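NADPH-flavin oxidoreductase (Vibrio harveyi, PDB 1BKJ) catalyses the NADPH-dependent reduction of FMN to FMNH2, which it supplies to luciferase for bioluminescence, and works as a homodimer. Local coordinates at residues Val127-Gly130 and Gly131-Asn134. Residues are numbered along the deposited sequence; the frame is centred on the assembly and turned at random.
Sequences VYIG and GLRN. With FMN (flavin mononucleotide), chain D.
Gly130 and Arg133 close a 3-10 turn that follows strand 125-129 of the nitroreductase-family fold: Arg133 N donates to Gly130 O at 3.2 Å, with an N-H...O angle of 162°. Asn134 N repeats the i to i+3 pattern on Gly131 O, consistent with 3-10 geometry.

At this strand end two successive amides face the flavin. Gly130 N gives a nearly straight bond to FMN N5 (3.0 Å, 162°) and a weak second one to FMN O4, while Gly131 N reaches the same FMN O4 at 3.3 Å. Donation at N5, the hydride-accepting atom in flavoenzymes of this kind, would probably help polarise the ring.

Van der Waals contacts flank these bonds. Tyr128 CB lies 3.6 Å from FMN C7, and FMN C8M sits over one face of the Tyr128 ring, offset toward the rim. Val127 CG2 comes within 3.5 Å of FMN N1. Across the turn, Ile129 CG2 meets Leu132 CG at 4.3 Å.

Arg133 forms a salt bridge through NE with Glu99 of the second subunit and hydrogen-bonds Leu152 O through NH1; its chain bends at chi3 (-54°), folding the guanidinium back until Gly130 O lies 3.9 Å above its plane, over the centre.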
ATOM      1  N   VAL A 127       1.178   2.660 -14.834  1.00 12.76           N
ATOM      2  CA  VAL A 127       2.304   3.177 -14.076  1.00 12.45           C
ATOM      3  C   VAL A 127       1.777   4.065 -12.964  1.00 12.08           C
ATOM      4  O   VAL A 127       0.855   4.847 -13.170  1.00 11.95           O
ATOM      5  CB  VAL A 127       3.341   3.958 -14.995  1.00 12.30           C
ATOM      6  CG1 VAL A 127       2.728   5.199 -15.633  1.00 12.63           C
ATOM      7  CG2 VAL A 127       4.620   4.322 -14.221  1.00 12.15           C
ATOM      8  N   TYR A 128       2.361   3.921 -11.779  1.00 12.31           N
ATOM      9  CA  TYR A 128       1.991   4.760 -10.637  1.00 12.26           C
ATOM     10  C   TYR A 128       2.661   6.116 -10.852  1.00 12.50           C
ATOM     11  O   TYR A 128       3.705   6.182 -11.508  1.00 12.39           O
ATOM     12  CB  TYR A 128       2.533   4.190  -9.342  1.00 11.86           C
ATOM     13  CG  TYR A 128       1.844   2.994  -8.766  1.00 11.60           C
ATOM     14  CD1 TYR A 128       2.180   1.699  -9.185  1.00 11.23           C
ATOM     15  CD2 TYR A 128       0.872   3.142  -7.758  1.00 10.95           C
ATOM     16  CE1 TYR A 128       1.565   0.562  -8.614  1.00 10.79           C
ATOM     17  CE2 TYR A 128       0.247   2.014  -7.181  1.00 10.55           C
ATOM     18  CZ  TYR A 128       0.604   0.730  -7.621  1.00 10.84           C
ATOM     19  OH  TYR A 128       0.019  -0.376  -7.094  1.00 10.72           O
ATOM     20  N   ILE A 129       2.051   7.193 -10.352  1.00 11.93           N
ATOM     21  CA  ILE A 129       2.597   8.548 -10.493  1.00 11.95           C
ATOM     22  C   ILE A 129       2.691   9.223  -9.113  1.00 12.25           C
ATOM     23  O   ILE A 129       1.733   9.857  -8.649  1.00 12.09           O
ATOM     24  CB  ILE A 129       1.747   9.442 -11.499  1.00 12.19           C
ATOM     25  CG1 ILE A 129       1.594   8.765 -12.883  1.00 12.39           C
ATOM     26  CG2 ILE A 129       2.362  10.855 -11.656  1.00 12.10           C
ATOM     27  CD1 ILE A 129       2.874   8.558 -13.671  1.00 12.70           C
ATOM     28  N   GLY A 130       3.849   9.069  -8.467  1.00 11.87           N
ATOM     29  CA  GLY A 130       4.077   9.677  -7.166  1.00 12.65           C
ATOM     30  C   GLY A 130       4.595  11.098  -7.294  1.00 13.20           C
ATOM     31  O   GLY A 130       4.654  11.832  -6.302  1.00 13.71           O
ATOM     32  N   GLY A 131       4.931  11.485  -8.530  1.00 13.51           N
ATOM     33  CA  GLY A 131       5.428  12.814  -8.847  1.00 13.43           C
ATOM     34  C   GLY A 131       4.491  13.953  -8.485  1.00 13.53           C
ATOM     35  O   GLY A 131       4.949  15.074  -8.293  1.00 14.03           O
ATOM     36  N   LEU A 132       3.194  13.659  -8.370  1.00 13.35           N
ATOM     37  CA  LEU A 132       2.172  14.634  -7.986  1.00 13.56           C
ATOM     38  C   LEU A 132       2.435  15.273  -6.626  1.00 13.32           C
ATOM     39  O   LEU A 132       2.038  16.417  -6.390  1.00 12.62           O
ATOM     40  CB  LEU A 132       0.787  13.967  -7.940  1.00 14.47           C
ATOM     41  CG  LEU A 132       0.118  13.564  -9.258  1.00 15.25           C
ATOM     42  CD1 LEU A 132      -1.243  12.927  -8.966  1.00 15.38           C
ATOM     43  CD2 LEU A 132      -0.035  14.784 -10.156  1.00 15.17           C
ATOM     44  N   ARG A 133       3.127  14.537  -5.751  1.00 13.94           N
ATOM     45  CA  ARG A 133       3.456  15.004  -4.386  1.00 14.73           C
ATOM     46  C   ARG A 133       4.434  16.183  -4.327  1.00 15.21           C
ATOM     47  O   ARG A 133       4.426  16.950  -3.358  1.00 14.96           O
ATOM     48  CB  ARG A 133       3.951  13.854  -3.493  1.00 13.75           C
ATOM     49  CG  ARG A 133       2.852  12.861  -3.108  1.00 12.85           C
ATOM     50  CD  ARG A 133       3.217  12.018  -1.873  1.00 12.34           C
ATOM     51  NE  ARG A 133       4.493  11.325  -2.001  1.00 11.26           N
ATOM     52  CZ  ARG A 133       4.690  10.176  -2.642  1.00 11.70           C
ATOM     53  NH1 ARG A 133       3.693   9.534  -3.245  1.00 12.44           N
ATOM     54  NH2 ARG A 133       5.914   9.680  -2.715  1.00 11.64           N
ATOM     55  N   ASN A 134       5.208  16.375  -5.396  1.00 16.51           N
ATOM     56  CA  ASN A 134       6.150  17.493  -5.458  1.00 17.62           C
ATOM     57  C   ASN A 134       5.417  18.852  -5.636  1.00 17.45           C
ATOM     58  O   ASN A 134       5.951  19.911  -5.302  1.00 17.50           O
ATOM     59  CB  ASN A 134       7.220  17.240  -6.533  1.00 19.95           C
ATOM     60  CG  ASN A 134       8.499  18.018  -6.269  1.00 23.22           C
ATOM     61  OD1 ASN A 134       9.018  18.024  -5.142  1.00 24.30           O
ATOM     62  ND2 ASN A 134       8.987  18.726  -7.287  1.00 23.97           N
TER
HETATM   63  N1  FMN D 241       7.163   5.955 -12.509  1.00 12.32           N
HETATM   64  C2  FMN D 241       7.151   7.087 -13.290  1.00 12.77           C
HETATM   65  O2  FMN D 241       7.610   7.169 -14.400  1.00 13.92           O
HETATM   66  N3  FMN D 241       6.620   8.187 -12.631  1.00 13.10           N
HETATM   67  C4  FMN D 241       6.317   8.298 -11.242  1.00 12.97           C
HETATM   68  O4  FMN D 241       5.981   9.389 -10.818  1.00 14.65           O
HETATM   69  C4A FMN D 241       6.463   7.078 -10.503  1.00 12.67           C
HETATM   70  N5  FMN D 241       5.923   7.082  -9.222  1.00 12.23           N
HETATM   71  C5A FMN D 241       5.755   5.879  -8.520  1.00 11.50           C
HETATM   72  C6  FMN D 241       5.081   5.931  -7.313  1.00 11.86           C
HETATM   73  C7  FMN D 241       4.830   4.760  -6.601  1.00 11.58           C
HETATM   74  C7M FMN D 241       3.888   4.869  -5.365  1.00 11.89           C
HETATM   75  C8  FMN D 241       5.310   3.515  -7.101  1.00 11.79           C
HETATM   76  C8M FMN D 241       5.206   2.230  -6.347  1.00 10.46           C
HETATM   77  C9  FMN D 241       5.977   3.454  -8.297  1.00 11.32           C
HETATM   78  C9A FMN D 241       6.211   4.645  -9.052  1.00 11.70           C
HETATM   79  N10 FMN D 241       6.822   4.655 -10.359  1.00 12.66           N
HETATM   80  C10 FMN D 241       6.864   5.847 -11.127  1.00 12.23           C
HETATM   81  C1' FMN D 241       7.108   3.498 -11.020  1.00 12.59           C
HETATM   82  C2' FMN D 241       8.543   3.025 -11.023  1.00 13.09           C
HETATM   83  O2' FMN D 241       9.595   3.888 -11.122  1.00 13.30           O
HETATM   84  C3' FMN D 241       8.781   1.573 -11.005  1.00 14.23           C
HETATM   85  O3' FMN D 241       7.830   0.789 -10.330  1.00 14.76           O
HETATM   86  C4' FMN D 241      10.159   0.971 -11.040  1.00 14.16           C
HETATM   87  O4' FMN D 241      11.261   1.760 -11.421  1.00 17.45           O
HETATM   88  C5' FMN D 241      10.336  -0.471 -11.088  1.00 14.17           C
HETATM   89  O5' FMN D 241      10.035  -0.763 -12.487  1.00 14.48           O
HETATM   90  P   FMN D 241       8.748  -1.621 -13.001  1.00 14.02           P
HETATM   91  O1P FMN D 241       9.020  -2.965 -12.527  1.00 14.95           O
HETATM   92  O2P FMN D 241       8.768  -1.393 -14.467  1.00 14.16           O
HETATM   93  O3P FMN D 241       7.533  -1.140 -12.303  1.00 15.05           O